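PDB 1G63: epidermin decarboxylase from Staphylococcus epidermidis, which catalyses the FMN-dependent oxidative decarboxylation of the C-terminal cysteine residue of the epidermin precursor peptide, forming a carbon-carbon double bond. Local coordinates for residues Pro63-His67 against Ile68-Glu72; Thr46-Leu49 against Lys50-Cys53; Leu80-Ala84 against Asn85-Lys89; Asp131-Asn135 against Asn136-Val140; Thr161-Ile165 against Glu166-Asn170. All coordinates share one frame; numbering follows the deposited sequence.

Interaction 1: residues Pro63-His67 against Ile68-Glu72; sequences PLLNH and INIVE. With FMN (flavin mononucleotide), chain M.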
# COMPACT_ATOMS: atom_id res chain seq x y z
N PRO B 63 -2.45 5.76 20.47
CA PRO B 63 -1.56 6.93 20.56
C PRO B 63 -1.89 7.94 21.65
O PRO B 63 -1.07 8.80 21.97
CB PRO B 63 -1.67 7.54 19.16
CG PRO B 63 -2.03 6.40 18.29
CD PRO B 63 -3.05 5.69 19.14
N LEU B 64 -3.10 7.86 22.21
CA LEU B 64 -3.51 8.81 23.25
C LEU B 64 -3.62 8.20 24.65
O LEU B 64 -4.46 8.61 25.45
CB LEU B 64 -4.84 9.47 22.88
CG LEU B 64 -4.90 10.38 21.64
CD1 LEU B 64 -3.75 11.37 21.68
CD2 LEU B 64 -4.81 9.55 20.37
N LEU B 65 -2.76 7.23 24.95
CA LEU B 65 -2.74 6.58 26.25
C LEU B 65 -2.38 7.61 27.33
O LEU B 65 -1.48 8.42 27.15
CB LEU B 65 -1.72 5.44 26.22
CG LEU B 65 -2.12 4.02 26.63
CD1 LEU B 65 -3.61 3.79 26.44
CD2 LEU B 65 -1.30 3.03 25.82
N ASN B 66 -3.10 7.58 28.45
CA ASN B 66 -2.86 8.51 29.56
C ASN B 66 -1.71 8.06 30.46
O ASN B 66 -1.90 7.23 31.36
CB ASN B 66 -4.13 8.64 30.40
CG ASN B 66 -4.06 9.79 31.38
OD1 ASN B 66 -3.02 10.01 32.01
ND2 ASN B 66 -5.16 10.51 31.53
N HIS B 67 -0.53 8.63 30.24
CA HIS B 67 0.66 8.28 31.02
C HIS B 67 0.53 8.59 32.51
O HIS B 67 1.15 7.92 33.35
CB HIS B 67 1.89 8.98 30.44
CG HIS B 67 1.76 10.46 30.37
ND1 HIS B 67 2.26 11.30 31.34
CD2 HIS B 67 1.13 11.26 29.48
CE1 HIS B 67 1.95 12.55 31.05
NE2 HIS B 67 1.26 12.55 29.93
N ILE B 68 -0.25 9.62 32.85
CA ILE B 68 -0.44 9.99 34.24
C ILE B 68 -1.19 8.88 34.98
O ILE B 68 -0.82 8.48 36.08
CB ILE B 68 -1.23 11.30 34.35
CG1 ILE B 68 -0.40 12.43 33.72
CG2 ILE B 68 -1.53 11.61 35.81
CD1 ILE B 68 -1.21 13.65 33.39
N ASN B 69 -2.25 8.37 34.35
CA ASN B 69 -3.03 7.29 34.92
C ASN B 69 -2.18 6.03 35.04
O ASN B 69 -2.28 5.30 36.02
CB ASN B 69 -4.25 7.00 34.07
CG ASN B 69 -5.31 8.08 34.19
OD1 ASN B 69 -6.27 8.11 33.42
ND2 ASN B 69 -5.14 8.98 35.16
N ILE B 70 -1.35 5.78 34.03
CA ILE B 70 -0.48 4.61 34.05
C ILE B 70 0.41 4.66 35.30
O ILE B 70 0.57 3.67 36.00
CB ILE B 70 0.39 4.53 32.77
CG1 ILE B 70 -0.51 4.26 31.56
CG2 ILE B 70 1.44 3.43 32.91
CD1 ILE B 70 0.22 4.24 30.23
N VAL B 71 0.97 5.84 35.57
CA VAL B 71 1.84 6.01 36.72
C VAL B 71 1.09 5.87 38.05
O VAL B 71 1.59 5.23 38.98
CB VAL B 71 2.55 7.38 36.66
CG1 VAL B 71 3.27 7.67 37.98
CG2 VAL B 71 3.55 7.38 35.50
N GLU B 72 -0.09 6.46 38.15
CA GLU B 72 -0.88 6.38 39.38
C GLU B 72 -1.36 4.96 39.64
O GLU B 72 -1.58 4.57 40.78
CB GLU B 72 -2.08 7.33 39.32
CG GLU B 72 -1.71 8.78 39.06
CD GLU B 72 -2.90 9.72 39.10
OE1 GLU B 72 -3.95 9.41 38.48
OE2 GLU B 72 -2.79 10.79 39.75
N1 FMN M . 3.21 16.22 27.71
C2 FMN M . 3.38 17.48 28.24
O2 FMN M . 4.44 17.98 28.48
N3 FMN M . 2.22 18.25 28.54
C4 FMN M . 0.94 17.85 28.35
O4 FMN M . 0.01 18.59 28.68
C4A FMN M . 0.75 16.49 27.81
N5 FMN M . -0.46 16.02 27.55
C5A FMN M . -0.59 14.84 26.90
C6 FMN M . -1.91 14.36 26.51
C7 FMN M . -2.13 13.11 25.98
C7M FMN M . -3.54 12.65 25.57
C8 FMN M . -0.97 12.31 25.55
C8M FMN M . -1.15 11.00 24.83
C9 FMN M . 0.30 12.73 25.94
C9A FMN M . 0.54 13.96 26.60
N10 FMN M . 1.82 14.45 26.99
C10 FMN M . 1.99 15.73 27.49
C1' FMN M . 3.03 13.66 26.69
C2' FMN M . 3.64 14.13 25.35
O2' FMN M . 2.76 14.05 24.23
C3' FMN M . 4.89 13.31 25.03
O3' FMN M . 5.88 13.51 26.08
C4' FMN M . 5.55 13.59 23.69
O4' FMN M . 6.59 12.63 23.42
C5' FMN M . 6.10 15.00 23.54
O5' FMN M . 6.59 15.21 22.21
P FMN M . 6.92 16.63 21.60
O1P FMN M . 7.90 17.25 22.51
O2P FMN M . 5.65 17.41 21.47
O3P FMN M . 7.52 16.32 20.18

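Interaction 2: residues Thr46-Leu49 against Lys50-Cys53; sequences TDVL and KLFC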
# COMPACT_ATOMS: atom_id res chain seq x y z
N THR B 46 5.85 -8.24 20.67
CA THR B 46 5.31 -7.79 21.94
C THR B 46 3.91 -8.28 22.28
O THR B 46 3.57 -8.36 23.46
CB THR B 46 5.32 -6.24 22.03
OG1 THR B 46 4.50 -5.68 20.99
CG2 THR B 46 6.75 -5.71 21.91
N ASP B 47 3.09 -8.60 21.28
CA ASP B 47 1.74 -9.07 21.54
C ASP B 47 1.71 -10.37 22.34
O ASP B 47 0.75 -10.64 23.05
CB ASP B 47 0.95 -9.25 20.24
CG ASP B 47 0.30 -7.95 19.78
OD1 ASP B 47 -0.52 -7.40 20.55
OD2 ASP B 47 0.60 -7.48 18.66
N VAL B 48 2.78 -11.16 22.23
CA VAL B 48 2.88 -12.43 22.95
C VAL B 48 2.85 -12.21 24.45
O VAL B 48 2.33 -13.04 25.19
CB VAL B 48 4.17 -13.18 22.58
CG1 VAL B 48 4.42 -14.32 23.54
CG2 VAL B 48 4.05 -13.73 21.18
N LEU B 49 3.41 -11.09 24.90
CA LEU B 49 3.43 -10.78 26.31
C LEU B 49 2.02 -10.65 26.90
O LEU B 49 1.85 -10.70 28.11
CB LEU B 49 4.24 -9.51 26.58
CG LEU B 49 5.77 -9.66 26.55
CD1 LEU B 49 6.17 -10.85 27.39
CD2 LEU B 49 6.26 -9.86 25.14
N LYS B 50 1.02 -10.47 26.04
CA LYS B 50 -0.36 -10.36 26.52
C LYS B 50 -0.77 -11.67 27.19
O LYS B 50 -1.69 -11.70 27.99
CB LYS B 50 -1.33 -10.09 25.36
CG LYS B 50 -1.40 -8.65 24.89
CD LYS B 50 -2.36 -8.55 23.71
CE LYS B 50 -2.49 -7.13 23.19
NZ LYS B 50 -3.42 -7.07 22.02
N LEU B 51 -0.06 -12.74 26.84
CA LEU B 51 -0.35 -14.06 27.40
C LEU B 51 0.21 -14.26 28.81
O LEU B 51 -0.19 -15.19 29.50
CB LEU B 51 0.19 -15.15 26.47
CG LEU B 51 -0.39 -15.13 25.06
CD1 LEU B 51 0.40 -16.07 24.18
CD2 LEU B 51 -1.86 -15.51 25.10
N PHE B 52 1.12 -13.40 29.23
CA PHE B 52 1.72 -13.53 30.55
C PHE B 52 1.41 -12.34 31.44
O PHE B 52 1.26 -12.49 32.65
CB PHE B 52 3.23 -13.69 30.45
CG PHE B 52 3.67 -14.77 29.51
CD1 PHE B 52 3.76 -14.53 28.14
CD2 PHE B 52 3.98 -16.03 29.99
CE1 PHE B 52 4.15 -15.54 27.26
CE2 PHE B 52 4.38 -17.05 29.12
CZ PHE B 52 4.46 -16.80 27.75
N CYS B 53 1.30 -11.16 30.84
CA CYS B 53 1.01 -9.93 31.58
C CYS B 53 -0.47 -9.67 31.76
O CYS B 53 -1.30 -10.15 30.98
CB CYS B 53 1.65 -8.72 30.88
SG CYS B 53 3.44 -8.60 31.13

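Interaction 3: residues Leu80-Ala84 against Asn85-Lys89; sequences LPASA and NTINK. With FMN (flavin mononucleotide), chain N.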
# COMPACT_ATOMS: atom_id res chain seq x y z
N LEU B 80 13.36 -2.62 32.86
CA LEU B 80 14.07 -3.88 32.76
C LEU B 80 13.77 -4.60 31.44
O LEU B 80 12.63 -4.93 31.16
CB LEU B 80 13.63 -4.76 33.94
CG LEU B 80 14.03 -6.23 34.06
CD1 LEU B 80 15.50 -6.36 34.38
CD2 LEU B 80 13.19 -6.87 35.16
N PRO B 81 14.79 -4.79 30.59
CA PRO B 81 16.19 -4.38 30.79
C PRO B 81 16.25 -2.89 30.48
O PRO B 81 15.40 -2.37 29.75
CB PRO B 81 16.97 -5.17 29.74
CG PRO B 81 15.98 -6.18 29.21
CD PRO B 81 14.66 -5.52 29.32
N ALA B 82 17.24 -2.20 31.04
CA ALA B 82 17.40 -0.78 30.81
C ALA B 82 18.61 -0.53 29.92
O ALA B 82 19.74 -0.85 30.28
CB ALA B 82 17.56 -0.05 32.13
N SER B 83 18.35 0.05 28.75
CA SER B 83 19.41 0.36 27.78
C SER B 83 20.14 1.64 28.16
O SER B 83 19.61 2.48 28.90
CB SER B 83 18.80 0.54 26.39
OG SER B 83 17.88 1.62 26.38
N ALA B 84 21.36 1.80 27.66
CA ALA B 84 22.14 2.99 27.93
C ALA B 84 21.35 4.19 27.43
O ALA B 84 21.27 5.21 28.10
CB ALA B 84 23.48 2.90 27.22
N ASN B 85 20.75 4.05 26.25
CA ASN B 85 19.98 5.12 25.64
C ASN B 85 18.83 5.64 26.52
O ASN B 85 18.71 6.84 26.74
CB ASN B 85 19.41 4.66 24.30
CG ASN B 85 18.52 5.71 23.65
OD1 ASN B 85 17.32 5.49 23.46
ND2 ASN B 85 19.10 6.85 23.32
N THR B 86 18.00 4.74 27.03
CA THR B 86 16.89 5.15 27.86
C THR B 86 17.36 5.71 29.20
O THR B 86 16.78 6.67 29.72
CB THR B 86 15.90 3.98 28.09
OG1 THR B 86 15.16 3.76 26.89
CG2 THR B 86 14.93 4.29 29.22
N ILE B 87 18.41 5.12 29.76
CA ILE B 87 18.95 5.61 31.02
C ILE B 87 19.37 7.07 30.82
O ILE B 87 18.99 7.94 31.59
CB ILE B 87 20.19 4.78 31.45
CG1 ILE B 87 19.75 3.38 31.89
CG2 ILE B 87 20.94 5.49 32.58
CD1 ILE B 87 20.92 2.44 32.17
N ASN B 88 20.11 7.33 29.75
CA ASN B 88 20.57 8.69 29.47
C ASN B 88 19.43 9.66 29.14
O ASN B 88 19.52 10.84 29.45
CB ASN B 88 21.61 8.64 28.36
CG ASN B 88 22.88 7.92 28.79
OD1 ASN B 88 23.64 7.40 27.96
ND2 ASN B 88 23.13 7.89 30.09
N LYS B 89 18.37 9.17 28.52
CA LYS B 89 17.23 10.02 28.21
C LYS B 89 16.52 10.40 29.52
O LYS B 89 16.20 11.56 29.75
CB LYS B 89 16.23 9.29 27.31
CG LYS B 89 16.58 9.27 25.84
CD LYS B 89 15.47 8.57 25.07
CE LYS B 89 15.59 8.77 23.57
NZ LYS B 89 14.45 8.12 22.89
N1 FMN N . 21.70 -1.33 23.92
C2 FMN N . 21.83 -1.49 25.28
O2 FMN N . 21.85 -0.58 26.05
N3 FMN N . 21.96 -2.81 25.81
C4 FMN N . 21.97 -3.95 25.08
O4 FMN N . 22.12 -5.05 25.63
C4A FMN N . 21.85 -3.78 23.62
N5 FMN N . 21.80 -4.84 22.82
C5A FMN N . 21.52 -4.66 21.49
C6 FMN N . 21.36 -5.83 20.62
C7 FMN N . 21.21 -5.73 19.27
C7M FMN N . 21.03 -6.97 18.39
C8 FMN N . 20.96 -4.40 18.68
C8M FMN N . 20.66 -4.24 17.21
C9 FMN N . 21.14 -3.28 19.48
C9A FMN N . 21.41 -3.35 20.87
N10 FMN N . 21.58 -2.24 21.74
C10 FMN N . 21.70 -2.39 23.12
C1' FMN N . 21.47 -0.87 21.20
C2' FMN N . 20.02 -0.36 21.41
O2' FMN N . 19.01 -1.18 20.82
C3' FMN N . 19.88 1.05 20.86
O3' FMN N . 20.77 1.95 21.60
C4' FMN N . 18.48 1.64 20.88
O4' FMN N . 18.42 2.90 20.16
C5' FMN N . 17.89 1.83 22.27
O5' FMN N . 16.52 2.26 22.18
P FMN N . 15.52 2.24 23.42
O1P FMN N . 16.15 3.05 24.51
O2P FMN N . 15.27 0.83 23.78
O3P FMN N . 14.21 2.91 22.86

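Interaction 4: residues Asp131-Asn135 against Asn136-Val140; sequences DLLKN and NDVKV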
# COMPACT_ATOMS: atom_id res chain seq x y z
N ASP B 131 25.06 8.79 37.95
CA ASP B 131 25.30 9.46 39.22
C ASP B 131 24.17 10.46 39.41
O ASP B 131 23.58 10.55 40.50
CB ASP B 131 26.64 10.20 39.18
CG ASP B 131 27.83 9.25 39.20
OD1 ASP B 131 28.94 9.71 38.84
OD2 ASP B 131 27.66 8.07 39.58
N LEU B 132 23.86 11.20 38.36
CA LEU B 132 22.80 12.19 38.42
C LEU B 132 21.48 11.57 38.87
O LEU B 132 20.76 12.13 39.70
CB LEU B 132 22.63 12.86 37.06
CG LEU B 132 21.69 14.06 37.00
CD1 LEU B 132 22.12 15.12 37.99
CD2 LEU B 132 21.68 14.62 35.59
N LEU B 133 21.16 10.40 38.32
CA LEU B 133 19.93 9.71 38.66
C LEU B 133 19.89 9.30 40.13
O LEU B 133 18.89 9.49 40.82
CB LEU B 133 19.75 8.48 37.78
CG LEU B 133 19.42 8.72 36.30
CD1 LEU B 133 19.60 7.43 35.52
CD2 LEU B 133 18.01 9.26 36.17
N LYS B 134 20.99 8.72 40.59
CA LYS B 134 21.10 8.27 41.97
C LYS B 134 21.01 9.43 42.97
O LYS B 134 20.33 9.32 43.99
CB LYS B 134 22.42 7.51 42.17
CG LYS B 134 22.44 6.15 41.51
CD LYS B 134 23.76 5.44 41.73
CE LYS B 134 23.69 4.01 41.25
NZ LYS B 134 24.97 3.27 41.42
N ASN B 135 21.68 10.53 42.67
CA ASN B 135 21.66 11.69 43.55
C ASN B 135 20.33 12.41 43.48
O ASN B 135 20.17 13.50 44.03
CB ASN B 135 22.78 12.67 43.17
CG ASN B 135 24.17 12.08 43.36
OD1 ASN B 135 25.17 12.66 42.93
ND2 ASN B 135 24.24 10.92 44.02
N ASN B 136 19.36 11.81 42.81
CA ASN B 136 18.04 12.41 42.68
C ASN B 136 16.90 11.45 42.99
O ASN B 136 15.80 11.60 42.47
CB ASN B 136 17.87 13.01 41.29
CG ASN B 136 18.51 14.38 41.16
OD1 ASN B 136 17.99 15.37 41.70
ND2 ASN B 136 19.63 14.45 40.47
N ASP B 137 17.19 10.47 43.83
CA ASP B 137 16.21 9.48 44.27
C ASP B 137 15.70 8.45 43.28
O ASP B 137 14.64 7.86 43.48
CB ASP B 137 15.00 10.19 44.90
CG ASP B 137 15.24 10.55 46.35
OD1 ASP B 137 16.25 11.23 46.65
OD2 ASP B 137 14.41 10.16 47.20
N VAL B 138 16.45 8.24 42.21
CA VAL B 138 16.06 7.23 41.24
C VAL B 138 16.94 6.03 41.56
O VAL B 138 18.16 6.12 41.54
CB VAL B 138 16.29 7.72 39.80
CG1 VAL B 138 16.02 6.59 38.82
CG2 VAL B 138 15.38 8.89 39.51
N LYS B 139 16.31 4.91 41.88
CA LYS B 139 17.06 3.70 42.20
C LYS B 139 17.67 3.06 40.96
O LYS B 139 16.97 2.65 40.03
CB LYS B 139 16.17 2.69 42.93
CG LYS B 139 15.75 3.11 44.34
CD LYS B 139 14.72 4.22 44.31
CE LYS B 139 14.27 4.63 45.72
NZ LYS B 139 15.40 5.20 46.54
N VAL B 140 19.00 2.99 40.95
CA VAL B 140 19.72 2.39 39.84
C VAL B 140 20.54 1.22 40.39
O VAL B 140 21.49 1.42 41.14
CB VAL B 140 20.68 3.40 39.17
CG1 VAL B 140 21.36 2.75 37.98
CG2 VAL B 140 19.92 4.64 38.75

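Interaction 5: residues Thr161-Ile165 against Glu166-Asn170; sequences TMPNI and ENVLN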
# COMPACT_ATOMS: atom_id res chain seq x y z
N THR B 161 25.67 -9.12 33.48
CA THR B 161 24.63 -10.12 33.25
C THR B 161 23.27 -9.66 33.75
O THR B 161 23.16 -8.65 34.45
CB THR B 161 24.97 -11.44 33.97
OG1 THR B 161 25.05 -11.22 35.39
CG2 THR B 161 26.29 -11.99 33.48
N MET B 162 22.24 -10.40 33.39
CA MET B 162 20.89 -10.08 33.82
C MET B 162 20.69 -10.40 35.31
O MET B 162 21.24 -11.37 35.83
CB MET B 162 19.87 -10.84 32.96
CG MET B 162 19.69 -10.27 31.53
SD MET B 162 18.66 -8.76 31.41
CE MET B 162 19.72 -7.64 32.02
N PRO B 163 19.89 -9.58 36.01
CA PRO B 163 19.62 -9.77 37.43
C PRO B 163 18.76 -11.01 37.71
O PRO B 163 17.80 -11.28 36.99
CB PRO B 163 18.86 -8.49 37.82
CG PRO B 163 19.11 -7.53 36.69
CD PRO B 163 19.16 -8.41 35.49
N ASN B 164 19.11 -11.75 38.75
CA ASN B 164 18.34 -12.92 39.16
C ASN B 164 17.02 -12.34 39.70
O ASN B 164 16.99 -11.20 40.16
CB ASN B 164 19.12 -13.67 40.25
CG ASN B 164 18.31 -14.78 40.91
OD1 ASN B 164 17.46 -14.52 41.77
ND2 ASN B 164 18.58 -16.02 40.51
N ILE B 165 15.93 -13.10 39.64
CA ILE B 165 14.64 -12.58 40.11
C ILE B 165 14.66 -12.24 41.61
O ILE B 165 13.90 -11.39 42.07
CB ILE B 165 13.50 -13.58 39.80
CG1 ILE B 165 12.19 -12.82 39.57
CG2 ILE B 165 13.35 -14.60 40.91
CD1 ILE B 165 11.59 -12.17 40.78
N GLU B 166 15.55 -12.88 42.35
CA GLU B 166 15.71 -12.63 43.77
C GLU B 166 16.38 -11.25 43.91
O GLU B 166 16.11 -10.50 44.85
CB GLU B 166 16.59 -13.71 44.40
CG GLU B 166 17.07 -13.41 45.81
CD GLU B 166 18.47 -13.97 46.08
OE1 GLU B 166 19.01 -13.71 47.18
OE2 GLU B 166 19.03 -14.66 45.19
N ASN B 167 17.26 -10.94 42.96
CA ASN B 167 17.96 -9.67 42.93
C ASN B 167 17.01 -8.48 42.72
O ASN B 167 17.09 -7.49 43.45
CB ASN B 167 19.03 -9.67 41.83
CG ASN B 167 20.24 -10.55 42.15
OD1 ASN B 167 21.05 -10.86 41.27
ND2 ASN B 167 20.37 -10.95 43.42
N VAL B 168 16.11 -8.56 41.75
CA VAL B 168 15.21 -7.44 41.52
C VAL B 168 14.16 -7.34 42.63
O VAL B 168 13.66 -6.25 42.92
CB VAL B 168 14.52 -7.48 40.11
CG1 VAL B 168 15.44 -8.12 39.10
CG2 VAL B 168 13.21 -8.19 40.16
N LEU B 169 13.85 -8.46 43.27
CA LEU B 169 12.88 -8.45 44.36
C LEU B 169 13.47 -7.70 45.55
O LEU B 169 12.80 -6.89 46.18
CB LEU B 169 12.54 -9.88 44.77
CG LEU B 169 11.18 -10.43 44.34
CD1 LEU B 169 10.72 -9.80 43.05
CD2 LEU B 169 11.27 -11.95 44.20
N ASN B 170 14.74 -7.97 45.85
CA ASN B 170 15.41 -7.32 46.97
C ASN B 170 15.70 -5.84 46.72
O ASN B 170 15.62 -5.03 47.64
CB ASN B 170 16.74 -8.04 47.26
CG ASN B 170 17.45 -7.48 48.49
OD1 ASN B 170 16.99 -7.66 49.63
ND2 ASN B 170 18.56 -6.78 48.27

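Interaction 1: residues Pro63-His67 against Ile68-Glu72
Asn66 and Asn69 stack their flat amides one over the other, the planes 14° apart; Asn66 ND2 and Asn69 OD1, 3.3 Å apart, are at too poor an angle to bond. With CG swung opposite the backbone N (chi1 -168°), Asn66 acts as N-cap: its OD1 accepts from Asn69 N at 3.0 Å, the donor lying above the carbonyl plane. Its backbone O takes Ile70 N at 3.1 Å, starting the helical ladder that Val71 N to His67 O continues. His67 has CG between backbone N and carbonyl carbon (chi1 57°), which brings its ring to the flavin. Ile68 CG1 packs 3.6 Å from His67 CE1, while His67 NE2 reaches obliquely to within 3.5 Å of N10 of the flavin. The active-site histidine thus sits on the first turn of a capped helix, against the isoalloxazine. Leu65 O lies 3.5 Å from the flavin methyl C8M. The second subunit supplies much of this cofactor's hydrogen bonding, through Ala11 and Ser37 among others. Within the chain, Leu65 and Ile70 pack on Tyr57 of strand 56-57, while His67 and Val71 face helix 98-105 through Thr101, Val102 and Thr105.

Interaction 2: residues Thr46-Leu49 against Lys50-Cys53
Asp47 and Lys50 run side by side and point the same way, giving the one ionic link of this turn. The lysine is extended beyond CG, which carries NZ to 3.3 Å from Asp47 OD1: a salt bridge whose hydrogen bond is weak. Backbone hydrogen bonds form the second group. Lys50 N binds Asp47 O at 3.0 Å and Leu51 N binds Val48 O at 2.9 Å, both three residues back and both with the donor well above the carbonyl plane, consistent with 3-10 winding. Leu49 O is gripped twice: Phe52 N approaches at 3.0 Å from above its plane, while Cys53 N comes at 2.8 Å nearly along the C=O axis, an alpha-type, i to i+4 bond at the end of the 3-10 segment. Among the apolar contacts, Val48 and Phe52 lie alongside each other, Val48 CG1 meeting the ring edge in its plane, 3.9 Å from Phe52 CE1. Val48 CG1 also lies 4.4 Å from Leu51 CD1. Leu49, Phe52 and Cys53 pack on Ile22 of helix 18-25, and Leu51 touches a bound FMN and Leu64 of a neighbouring subunit. The i to i+3 pattern is that of a short 3-10 helix, here within the connection between parallel strands 32-36 and 56-57 of a Rossmann-like fold, with one side turned to the subunit interface.

Interaction 3: residues Leu80-Ala84 against Asn85-Lys89
Ser83 is placed for Thr86 by its first torsion: at chi1 61° OG sits between the backbone N and the carbonyl carbon, folded back over the start of the helix. From there it accepts from Thr86 N at 3.2 Å in a nearly straight N-cap bond, and donates to the phosphate oxygen O1P of FMN at 2.9 Å. The hydroxyl thus has two partners, a backbone N-H and a phosphate oxygen, which together would fix its rotation. Thr86, with chi1 -74° setting OG1 beside its own backbone N, brings that oxygen to 2.7 Å from the same O1P. The neighbouring residue binds the flavin ring: Ala84 N donates to O2 of FMN at 2.9 Å. The regular ladder starts at once: Ile87 N binds Ser83 O at 3.0 Å and Asn88 N binds Ala84 O at 2.9 Å, each donor tilted 19° from the carbonyl plane. Ile87 CG1 lies 4.1 Å from Ala82 CB, packing the first helical turn on the strand end; Ile112 of strand 110-114 packs against both residues. The phosphate lies near the N-terminus of helix 84-91, whose dipole would probably favour its negative charge. A strand, here 76-82, running into a helix whose N-terminus faces a cofactor phosphate is a familiar arrangement in Rossmann-like folds. Here it forms part of an FMN pocket that Cys95 and Thr101 of a neighbouring subunit help to complete.

Interaction 4: residues Asp131-Asn135 against Asn136-Val140
Leu133 and Val138 close the end of helix 124-134 with a Schellman motif: Asp137 takes a positive phi of 71°, the backbone reverses, and Val138 N reaches back five residues to Leu133 O at 3.1 Å. The companion bond, Asp137 N to Lys134 O, is weak at 3.3 Å. Leu133 O also accepts from Asn136 N at 3.1 Å, and the two donors come to it from opposite faces of its plane, so one terminal carbonyl is satisfied twice. The side chains pack round the same turn. Leu133 CB lies 4.1 Å from Val138 CB and 4.0 Å from Val140 CG2, a small apolar patch between the last helical turn and the outgoing strand. Lys134 crosses Val140 at about a right angle; its extended chain puts CE over that residue, 3.4 Å from Val140 O and 3.7 Å from Val140 CB, with Lys134 CG also near CB and CG2 of the valine. The packing continues inward to Ile112 of strand 110-114, which Leu133 and Val138 both touch, while Phe125 of the second subunit meets the same two residues. The motif thus makes the helix-to-strand connection that leads into 139-140, an outermost strand of the parallel Rossmann-like sheet within the chain. Asn136 adds a side-chain bond to the helix end: with CG beside its backbone N (chi1 -82°), the amide is brought to the Leu132 carbonyl, and ND2 donates in its own amide plane to Leu132 O at 2.7 Å, almost straight at 167°.

Interaction 5: residues Thr161-Ile165 against Glu166-Asn170
Asn164 and Asn167 face each other across the first turn of helix 165-172 as a capping box. With CG opposite the backbone N (chi1 171°), the Asn164 amide is directed to Glu166 N, and OD1 accepts from it, although the modelled place of that oxygen is less certain. In return Asn167 OD1 receives a weak bond from Asn164 N at 3.3 Å. The backbone oxygen of Asn164 begins the ladder, taking Val168 N at 3.2 Å nearly head-on, while Asn167 N, at 2.8 Å, approaches it at a poor angle and bonds weakly. Ile165 O then accepts from Leu169 N at 3.2 Å. Pro163, just before the helix, sets CB 3.7 Å from Val168 CG1 in its first turn. Ile165 crosses Leu169 obliquely, its CD1 a tight 3.4 Å from both CD1 and CD2 of that leucine; both side chains are off staggered torsions, so their modelled conformations are less sure. Further out, Phe113 of strand 110-114 lies against Pro163 and Val168, Leu25 of helix 18-25 against Ile165 and Leu169, and Tyr21 OH is hydrogen-bonded to Pro163 O. Chemically, neutral amides make this cap: Asn164 probably serves a helix-start N-H, Asn167 weakly the N-cap's own.

Along the chain the order is interaction 2, 1, 3, 4, 5, all within one Rossmann-like flavoprotein fold. Interaction 3 lies nearest the middle, about 7 Å from the chain's centre, and touches interaction 4, where Ile87 CG2 meets Leu133 CD1 at 3.8 Å; both reach the parallel sheet. Interactions 2 and 4 lie on opposite sides of the centre, about 31 Å apart between their centres, as do 1 and 5 at about 27 Å. Interactions 1 and 3 serve different FMN molecules: residues 80-89 hold one, while residues 63-67 reach another bound largely by the second subunit; Leu51 of interaction 2 also touches a bound FMN. Cofactor sites are thus shared between chains, consistent with the homododecamer.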